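Local coordinates for protein cytidine deaminase (Mycobacterium leprae, PDB 3R2N) that probably catalyses the zinc-dependent hydrolytic deamination of cytidine to uridine in pyrimidine salvage, working as a homotetramer, at residues Q117-A120 and Q121-P124. Residues are numbered along the deposited sequence; the frame is centred on the assembly and turned at random.
Sequences QTMA and QLLP
With chi1 at 71°, T118 holds OG1 between its own backbone N and carbonyl carbon, within reach of the backbone N and the amide of Q121. In Q121 a chi1 of -59° sets CG anti to the carbonyl carbon, beside the backbone N, and lets the side chain run back toward T118. The result is a capping box at the start of the short helix 119-122, with T118 as N-cap, where the edge strand 115-118 ends. The chain of Q121 runs extended beyond CG. Its OE1 accepts from T118 N at 2.6 Å, in the carbonyl plane and nearly straight at hydrogen. T118 N is the main donor and holds the amide. T118 OG1 adds a longer bond to Q121 OE1, 3.3 Å, from above that plane. In return Q121 N makes a weak bond to T118 OG1. Two i to i+4 backbone bonds close the single turn: L122 N to T118 O, 2.9 Å, and L123 N to M119 O, 2.7 Å. At L123 the chain leaves the helix. NH1 of R97 in the same chain hydrogen-bonds to L122 O, and NH2 of R97 of a second subunit hydrogen-bonds to P124 O, so this turn, near the end of the modelled chain, lies at a subunit interface. L122 CD2 rests 3.9 Å from Q117 CB. On the buried side M119, bent at chi2 and chi3, packs with L123 against Y101 of helix 94-104, its CE 3.9 Å from L123 CB.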
loop_
_atom_site.group_PDB
_atom_site.type_symbol
_atom_site.label_atom_id
_atom_site.label_comp_id
_atom_site.label_asym_id
_atom_site.label_seq_id
_atom_site.Cartn_x
_atom_site.Cartn_y
_atom_site.Cartn_z
ATOM N N GLN D 117 -17.853 1.980 -18.551
ATOM C CA GLN D 117 -16.727 1.336 -19.221
ATOM C C GLN D 117 -16.494 -0.003 -18.550
ATOM O O GLN D 117 -16.891 -0.187 -17.402
ATOM C CB GLN D 117 -15.461 2.195 -19.100
ATOM C CG GLN D 117 -15.468 3.499 -19.915
ATOM C CD GLN D 117 -14.981 3.276 -21.321
ATOM O OE1 GLN D 117 -15.615 2.582 -22.119
ATOM N NE2 GLN D 117 -13.834 3.847 -21.633
ATOM N N THR D 118 -15.863 -0.944 -19.247
ATOM C CA THR D 118 -15.562 -2.220 -18.618
ATOM C C THR D 118 -14.131 -2.179 -18.104
ATOM O O THR D 118 -13.352 -1.336 -18.526
ATOM C CB THR D 118 -15.753 -3.413 -19.570
ATOM O OG1 THR D 118 -14.726 -3.385 -20.548
ATOM C CG2 THR D 118 -17.122 -3.377 -20.279
ATOM N N MET D 119 -13.782 -3.106 -17.214
ATOM C CA MET D 119 -12.407 -3.240 -16.739
ATOM C C MET D 119 -11.404 -3.621 -17.813
ATOM O O MET D 119 -10.217 -3.303 -17.693
ATOM C CB MET D 119 -12.310 -4.201 -15.557
ATOM C CG MET D 119 -12.875 -3.627 -14.268
ATOM S SD MET D 119 -12.227 -1.991 -13.773
ATOM C CE MET D 119 -10.469 -2.388 -13.852
ATOM N N ALA D 120 -11.868 -4.308 -18.854
ATOM C CA ALA D 120 -11.034 -4.579 -20.026
ATOM C C ALA D 120 -10.566 -3.267 -20.659
ATOM O O ALA D 120 -9.410 -3.151 -21.080
ATOM C CB ALA D 120 -11.815 -5.449 -21.064
ATOM N N GLN D 121 -11.483 -2.298 -20.734
ATOM C CA GLN D 121 -11.165 -0.969 -21.232
ATOM C C GLN D 121 -10.330 -0.163 -20.242
ATOM O O GLN D 121 -9.428 0.580 -20.649
ATOM C CB GLN D 121 -12.438 -0.202 -21.597
ATOM C CG GLN D 121 -13.261 -0.901 -22.651
ATOM C CD GLN D 121 -14.680 -0.385 -22.733
ATOM O OE1 GLN D 121 -15.440 -0.448 -21.770
ATOM N NE2 GLN D 121 -15.057 0.113 -23.906
ATOM N N LEU D 122 -10.629 -0.302 -18.953
ATOM C CA LEU D 122 -9.953 0.511 -17.939
ATOM C C LEU D 122 -8.598 -0.020 -17.512
ATOM O O LEU D 122 -7.735 0.763 -17.130
ATOM C CB LEU D 122 -10.850 0.779 -16.725
ATOM C CG LEU D 122 -12.134 1.575 -17.024
ATOM C CD1 LEU D 122 -12.863 1.815 -15.725
ATOM C CD2 LEU D 122 -11.845 2.903 -17.732
ATOM N N LEU D 123 -8.406 -1.334 -17.583
ATOM C CA LEU D 123 -7.108 -1.912 -17.262
ATOM C C LEU D 123 -6.721 -2.968 -18.293
ATOM O O LEU D 123 -6.706 -4.153 -17.960
ATOM C CB LEU D 123 -7.099 -2.494 -15.830
ATOM C CG LEU D 123 -5.794 -2.846 -15.096
ATOM C CD1 LEU D 123 -5.013 -1.596 -14.616
ATOM C CD2 LEU D 123 -6.065 -3.752 -13.888
ATOM N N PRO D 124 -6.388 -2.542 -19.549
ATOM C CA PRO D 124 -5.942 -3.478 -20.616
ATOM C C PRO D 124 -4.778 -4.306 -20.142
ATOM O O PRO D 124 -3.877 -3.780 -19.479
ATOM C CB PRO D 124 -5.445 -2.566 -21.726
ATOM C CG PRO D 124 -5.929 -1.206 -21.394
ATOM C CD PRO D 124 -6.228 -1.129 -19.951
#